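KLLA0E08119p (Kluyveromyces lactis, PDB 3VA7) probably catalyses the ATP-dependent, biotin-linked carboxylation of urea to urea-1-carboxylate, the present chain being the urea carboxylase part of a larger bifunctional enzyme. Local coordinates at residues Leu1002-Arg1007 / Leu1113-Glu1118; Phe857-Cys862 / Lys919-Lys924. All blocks are in the same frame, centred on the assembly; numbering follows the deposited sequence.

Interactions 1 and 2 are each built on one indole, Trp1115 and Trp921 respectively, and lie side by side with their centres 14 Å apart; together they illustrate how a single indole can tie a distant segment to a turn or a helix start. Interaction 2 closes before interaction 1 opens along the chain, and they touch directly: Leu1002 CD2 lies 4.2 Å from Leu859 CD1, Leu1113 CD1 is 3.9 Å from Lys919 CG, and Arg1007 NH1 packs 3.8 Å from Phe857 CE2. Neither contains a residue of the urea or biotin pockets. Strand 997-1001, which leads into 1002-1007, pairs with strand 1031-1034, which carries Cys1033 of the urea pocket.

Interaction 1: residues Leu1002-Arg1007 / Leu1113-Glu1118; sequences LDPRHR and LAWINE
Asp1003 OD2, whose carboxylate stands against Trp1115, is gripped by two donors of Arg1005. Arg1005 NE gives the straighter bond, at 2.8 Å and 169° to the syn lone pair of Asp1003 OD2, while the backbone N of Arg1005 reaches Asp1003 OD2 from the anti side at 3.0 Å, well out of the carboxylate plane. With the longer, more bent bond from Arg1005 NH2 to Asp1003 OD1 at 3.2 Å, the guanidinium holds the acid side-on in a salt bridge that should fix its rotation. The backbone bond closes an Asx turn in the loop after strand 997-1001. Helix 1109-1117 presents Trp1115 to this turn, its CG trans to the backbone N (chi1 -176°) and its six-membered ring directed into the loop. Trp1115 CH2 meets Asp1003 CG at 3.5 Å at the ring edge, the carboxylate standing almost upright to the indole plane (86°). Pro1004 CD touches Trp1115 CZ3, and Arg1005 NH2 approaches Trp1115 CZ2 obliquely at 3.7 Å. Were Asp1003 an alanine, the guanidinium would probably lose its partner and turn more freely, with the Asx-turn bond and the carboxylate's contact at the indole edge gone. Arg1005 NH1 donates to Ser1122 OG.

Interaction 2: residues Phe857-Cys862 / Lys919-Lys924; sequences FDLNIC and KNWNVK
Trp921 and Asn860 meet with their flat groups steeply inclined, the indole and amide planes 68° apart, yet the bond between them lies within both. Trp921 NE1 sends its hydrogen to Asn860 OD1 over 2.7 Å at 171°, in the ring plane on one side and in the carbonyl plane on the other, arriving almost end-on to the C=O bond. The amide therefore sits at the edge of the indole, and Trp921 CD1 is 3.6 Å from Asn860 OD1. A chi1 of 55° places CG of Trp921 between the backbone N and the carbonyl carbon, and that turn carries the indole from the chain just ahead of strand 922-934 across to the first turn of helix 859-875. Both elements belong to the carboxyltransferase domain, in its C and D subdomain region. The helix start is itself fastened by an N-cap: Asp858 OD2 accepts from Asn860 N at 2.9 Å, so the residue that takes the indole hydrogen through its side chain is held at its backbone by the cap. Beside it, Leu859 supplies the apolar share, with CD2 at 4.4 Å from Trp921 CH2, while Leu859 O stands 3.9 Å from Trp921 CZ2. His1109 and Tyr863 stack on the indole, and His1109 also shares backbone hydrogen bonding with Trp921, so the indole touches both helix 859-875 and the start of helix 1109-1117.

Interaction 1: residues Leu1002-Arg1007 / Leu1113-Glu1118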
loop_
_atom_site.group_PDB
_atom_site.type_symbol
_atom_site.label_atom_id
_atom_site.label_comp_id
_atom_site.label_asym_id
_atom_site.label_seq_id
_atom_site.Cartn_x
_atom_site.Cartn_y
_atom_site.Cartn_z
ATOM N N LEU A 1002 -6.689 32.417 0.575
ATOM C CA LEU A 1002 -6.088 33.550 -0.138
ATOM C C LEU A 1002 -6.810 34.821 0.256
ATOM O O LEU A 1002 -6.226 35.900 0.236
ATOM C CB LEU A 1002 -6.106 33.328 -1.659
ATOM C CG LEU A 1002 -4.989 32.355 -2.119
ATOM C CD1 LEU A 1002 -5.191 31.843 -3.530
ATOM C CD2 LEU A 1002 -3.600 33.006 -1.973
ATOM N N ASP A 1003 -8.062 34.661 0.700
ATOM C CA ASP A 1003 -8.848 35.760 1.248
ATOM C C ASP A 1003 -8.587 35.896 2.749
ATOM O O ASP A 1003 -8.885 34.984 3.494
ATOM C CB ASP A 1003 -10.342 35.535 0.950
ATOM C CG ASP A 1003 -11.204 36.793 1.185
ATOM O OD1 ASP A 1003 -12.244 36.909 0.460
ATOM O OD2 ASP A 1003 -10.875 37.642 2.077
ATOM N N PRO A 1004 -8.018 37.031 3.195
ATOM C CA PRO A 1004 -7.712 37.186 4.623
ATOM C C PRO A 1004 -8.927 37.131 5.545
ATOM O O PRO A 1004 -8.779 36.781 6.746
ATOM C CB PRO A 1004 -7.029 38.562 4.685
ATOM C CG PRO A 1004 -6.371 38.666 3.334
ATOM C CD PRO A 1004 -7.466 38.162 2.421
ATOM N N ARG A 1005 -10.097 37.468 5.003
ATOM C CA ARG A 1005 -11.377 37.351 5.742
ATOM C C ARG A 1005 -11.803 35.887 5.840
ATOM O O ARG A 1005 -12.919 35.606 6.291
ATOM C CB ARG A 1005 -12.507 38.147 5.019
ATOM C CG ARG A 1005 -12.100 39.572 4.661
ATOM C CD ARG A 1005 -12.969 40.238 3.604
ATOM N NE ARG A 1005 -12.741 39.791 2.224
ATOM C CZ ARG A 1005 -13.284 40.395 1.152
ATOM N NH1 ARG A 1005 -14.073 41.476 1.313
ATOM N NH2 ARG A 1005 -13.064 39.937 -0.080
ATOM N N HIS A 1006 -10.978 34.947 5.359
ATOM C CA HIS A 1006 -11.369 33.561 5.464
ATOM C C HIS A 1006 -10.557 32.887 6.511
ATOM O O HIS A 1006 -10.592 31.665 6.662
ATOM C CB HIS A 1006 -11.259 32.854 4.142
ATOM C CG HIS A 1006 -12.411 33.125 3.243
ATOM N ND1 HIS A 1006 -12.356 32.937 1.878
ATOM C CD2 HIS A 1006 -13.653 33.585 3.517
ATOM C CE1 HIS A 1006 -13.513 33.262 1.349
ATOM N NE2 HIS A 1006 -14.320 33.659 2.322
ATOM N N ARG A 1007 -9.831 33.693 7.269
ATOM C CA ARG A 1007 -8.869 33.134 8.188
ATOM C C ARG A 1007 -9.446 33.308 9.537
ATOM O O ARG A 1007 -9.571 34.422 10.003
ATOM C CB ARG A 1007 -7.502 33.803 8.064
ATOM C CG ARG A 1007 -6.960 33.677 6.694
ATOM C CD ARG A 1007 -5.771 34.549 6.442
ATOM N NE ARG A 1007 -5.379 34.431 5.044
ATOM C CZ ARG A 1007 -4.434 35.176 4.452
ATOM N NH1 ARG A 1007 -3.763 36.088 5.141
ATOM N NH2 ARG A 1007 -4.177 35.011 3.141
ATOM N N LEU A 1113 -2.038 41.331 -5.204
ATOM C CA LEU A 1113 -1.879 42.564 -4.390
ATOM C C LEU A 1113 -2.860 43.641 -4.804
ATOM O O LEU A 1113 -3.173 44.500 -4.008
ATOM C CB LEU A 1113 -0.474 43.160 -4.501
ATOM C CG LEU A 1113 0.632 42.550 -3.643
ATOM C CD1 LEU A 1113 1.915 43.274 -4.048
ATOM C CD2 LEU A 1113 0.367 42.663 -2.114
ATOM N N ALA A 1114 -3.329 43.574 -6.053
ATOM C CA ALA A 1114 -4.302 44.509 -6.589
ATOM C C ALA A 1114 -5.695 44.124 -6.096
ATOM O O ALA A 1114 -6.557 44.992 -5.833
ATOM C CB ALA A 1114 -4.266 44.528 -8.117
ATOM N N TRP A 1115 -5.924 42.824 -5.975
ATOM C CA TRP A 1115 -7.147 42.340 -5.381
ATOM C C TRP A 1115 -7.235 42.738 -3.908
ATOM O O TRP A 1115 -8.310 43.093 -3.442
ATOM C CB TRP A 1115 -7.232 40.852 -5.554
ATOM C CG TRP A 1115 -8.472 40.301 -5.075
ATOM C CD1 TRP A 1115 -9.643 40.173 -5.764
ATOM C CD2 TRP A 1115 -8.696 39.762 -3.784
ATOM N NE1 TRP A 1115 -10.598 39.574 -4.970
ATOM C CE2 TRP A 1115 -10.043 39.315 -3.744
ATOM C CE3 TRP A 1115 -7.889 39.603 -2.649
ATOM C CZ2 TRP A 1115 -10.606 38.707 -2.600
ATOM C CZ3 TRP A 1115 -8.444 38.996 -1.509
ATOM C CH2 TRP A 1115 -9.798 38.556 -1.499
ATOM N N ILE A 1116 -6.118 42.718 -3.181
ATOM C CA ILE A 1116 -6.157 43.157 -1.792
ATOM C C ILE A 1116 -6.599 44.590 -1.757
ATOM O O ILE A 1116 -7.430 44.938 -0.941
ATOM C CB ILE A 1116 -4.828 42.914 -0.984
ATOM C CG1 ILE A 1116 -4.835 41.529 -0.355
ATOM C CG2 ILE A 1116 -4.679 43.868 0.167
ATOM C CD1 ILE A 1116 -5.007 40.408 -1.360
ATOM N N ASN A 1117 -6.081 45.425 -2.667
ATOM C CA ASN A 1117 -6.524 46.825 -2.713
ATOM C C ASN A 1117 -8.028 47.060 -2.897
ATOM O O ASN A 1117 -8.646 47.643 -2.010
ATOM C CB ASN A 1117 -5.677 47.676 -3.651
ATOM C CG ASN A 1117 -4.630 48.449 -2.895
ATOM O OD1 ASN A 1117 -4.882 49.569 -2.416
ATOM N ND2 ASN A 1117 -3.445 47.836 -2.735
ATOM N N GLU A 1118 -8.615 46.584 -3.992
ATOM C CA GLU A 1118 -10.058 46.720 -4.200
ATOM C C GLU A 1118 -10.931 46.084 -3.076
ATOM O O GLU A 1118 -12.126 45.821 -3.310
ATOM C CB GLU A 1118 -10.512 46.075 -5.528
ATOM C CG GLU A 1118 -9.528 46.026 -6.681
ATOM C CD GLU A 1118 -9.935 44.996 -7.769
ATOM O OE1 GLU A 1118 -9.643 45.245 -8.967
ATOM O OE2 GLU A 1118 -10.536 43.937 -7.440
#

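Interaction 2: residues Phe857-Cys862 / Lys919-Lys924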
loop_
_atom_site.group_PDB
_atom_site.type_symbol
_atom_site.label_atom_id
_atom_site.label_comp_id
_atom_site.label_asym_id
_atom_site.label_seq_id
_atom_site.Cartn_x
_atom_site.Cartn_y
_atom_site.Cartn_z
ATOM N N PHE A 857 2.213 35.070 9.175
ATOM C CA PHE A 857 2.165 34.588 7.845
ATOM C C PHE A 857 2.249 35.819 6.974
ATOM O O PHE A 857 1.757 36.893 7.363
ATOM C CB PHE A 857 0.891 33.816 7.556
ATOM C CG PHE A 857 0.622 33.673 6.112
ATOM C CD1 PHE A 857 1.265 32.703 5.373
ATOM C CD2 PHE A 857 -0.247 34.556 5.466
ATOM C CE1 PHE A 857 1.029 32.571 4.016
ATOM C CE2 PHE A 857 -0.483 34.464 4.074
ATOM C CZ PHE A 857 0.165 33.474 3.339
ATOM N N ASP A 858 2.863 35.624 5.801
ATOM C CA ASP A 858 3.070 36.609 4.771
ATOM C C ASP A 858 3.388 35.797 3.511
ATOM O O ASP A 858 4.402 35.112 3.468
ATOM C CB ASP A 858 4.253 37.514 5.180
ATOM C CG ASP A 858 4.596 38.554 4.124
ATOM O OD1 ASP A 858 5.278 39.555 4.460
ATOM O OD2 ASP A 858 4.219 38.353 2.951
ATOM N N LEU A 859 2.517 35.840 2.505
ATOM C CA LEU A 859 2.775 35.136 1.248
ATOM C C LEU A 859 4.166 35.356 0.646
ATOM O O LEU A 859 4.719 34.426 0.043
ATOM C CB LEU A 859 1.775 35.529 0.181
ATOM C CG LEU A 859 0.742 34.536 -0.353
ATOM C CD1 LEU A 859 0.033 35.152 -1.525
ATOM C CD2 LEU A 859 1.357 33.228 -0.743
ATOM N N ASN A 860 4.731 36.567 0.775
ATOM C CA ASN A 860 6.029 36.842 0.163
ATOM C C ASN A 860 7.138 35.898 0.639
ATOM O O ASN A 860 7.940 35.372 -0.171
ATOM C CB ASN A 860 6.424 38.293 0.361
ATOM C CG ASN A 860 5.746 39.214 -0.649
ATOM O OD1 ASN A 860 5.607 38.894 -1.842
ATOM N ND2 ASN A 860 5.285 40.347 -0.161
ATOM N N ILE A 861 7.175 35.694 1.951
ATOM C CA ILE A 861 8.038 34.727 2.574
ATOM C C ILE A 861 7.946 33.296 1.938
ATOM O O ILE A 861 8.934 32.552 1.877
ATOM C CB ILE A 861 7.783 34.779 4.089
ATOM C CG1 ILE A 861 8.485 36.024 4.657
ATOM C CG2 ILE A 861 8.205 33.532 4.758
ATOM C CD1 ILE A 861 8.208 36.297 6.179
ATOM N N CYS A 862 6.800 32.927 1.412
ATOM C CA CYS A 862 6.680 31.636 0.771
ATOM C C CYS A 862 7.435 31.662 -0.514
ATOM O O CYS A 862 8.063 30.675 -0.884
ATOM C CB CYS A 862 5.187 31.244 0.474
ATOM S SG CYS A 862 4.167 31.290 1.960
ATOM N N LYS A 919 7.924 42.461 -5.275
ATOM C CA LYS A 919 6.544 42.193 -4.888
ATOM C C LYS A 919 5.714 41.616 -6.066
ATOM O O LYS A 919 4.730 40.924 -5.835
ATOM C CB LYS A 919 5.917 43.423 -4.181
ATOM C CG LYS A 919 5.432 44.539 -5.092
ATOM C CD LYS A 919 5.358 45.908 -4.393
ATOM C CE LYS A 919 5.404 47.091 -5.423
ATOM N NZ LYS A 919 4.495 46.915 -6.642
ATOM N N ASN A 920 6.170 41.795 -7.305
ATOM C CA ASN A 920 5.386 41.342 -8.472
ATOM C C ASN A 920 5.599 39.945 -9.000
ATOM O O ASN A 920 5.265 39.680 -10.172
ATOM C CB ASN A 920 5.499 42.328 -9.650
ATOM C CG ASN A 920 5.112 43.761 -9.265
ATOM O OD1 ASN A 920 4.814 44.065 -8.097
ATOM N ND2 ASN A 920 5.161 44.645 -10.236
ATOM N N TRP A 921 6.113 39.046 -8.156
ATOM C CA TRP A 921 6.484 37.688 -8.596
ATOM C C TRP A 921 5.303 36.842 -9.118
ATOM O O TRP A 921 4.145 37.126 -8.802
ATOM C CB TRP A 921 7.217 36.964 -7.477
ATOM C CG TRP A 921 6.482 36.901 -6.145
ATOM C CD1 TRP A 921 6.577 37.798 -5.095
ATOM C CD2 TRP A 921 5.590 35.864 -5.699
ATOM N NE1 TRP A 921 5.789 37.385 -4.050
ATOM C CE2 TRP A 921 5.172 36.208 -4.388
ATOM C CE3 TRP A 921 5.087 34.701 -6.288
ATOM C CZ2 TRP A 921 4.268 35.430 -3.659
ATOM C CZ3 TRP A 921 4.185 33.909 -5.559
ATOM C CH2 TRP A 921 3.800 34.280 -4.248
ATOM N N ASN A 922 5.588 35.821 -9.916
ATOM C CA ASN A 922 4.585 34.819 -10.239
ATOM C C ASN A 922 5.104 33.384 -10.180
ATOM O O ASN A 922 6.290 33.175 -10.136
ATOM C CB ASN A 922 3.918 35.101 -11.577
ATOM C CG ASN A 922 4.906 35.259 -12.702
ATOM O OD1 ASN A 922 5.321 36.373 -12.987
ATOM N ND2 ASN A 922 5.292 34.154 -13.348
ATOM N N VAL A 923 4.203 32.402 -10.124
ATOM C CA VAL A 923 4.565 30.973 -10.026
ATOM C C VAL A 923 3.532 30.153 -10.767
ATOM O O VAL A 923 2.380 30.531 -10.847
ATOM C CB VAL A 923 4.570 30.442 -8.554
ATOM C CG1 VAL A 923 5.805 30.725 -7.884
ATOM C CG2 VAL A 923 3.431 31.029 -7.753
ATOM N N LYS A 924 3.939 29.028 -11.309
ATOM C CA LYS A 924 3.000 28.071 -11.867
ATOM C C LYS A 924 2.146 27.615 -10.690
ATOM O O LYS A 924 2.658 27.382 -9.574
ATOM C CB LYS A 924 3.744 26.880 -12.480
ATOM C CG LYS A 924 4.656 27.197 -13.712
ATOM C CD LYS A 924 4.204 26.461 -15.039
ATOM C CE LYS A 924 4.899 25.061 -15.226
ATOM N NZ LYS A 924 4.190 24.153 -16.229
#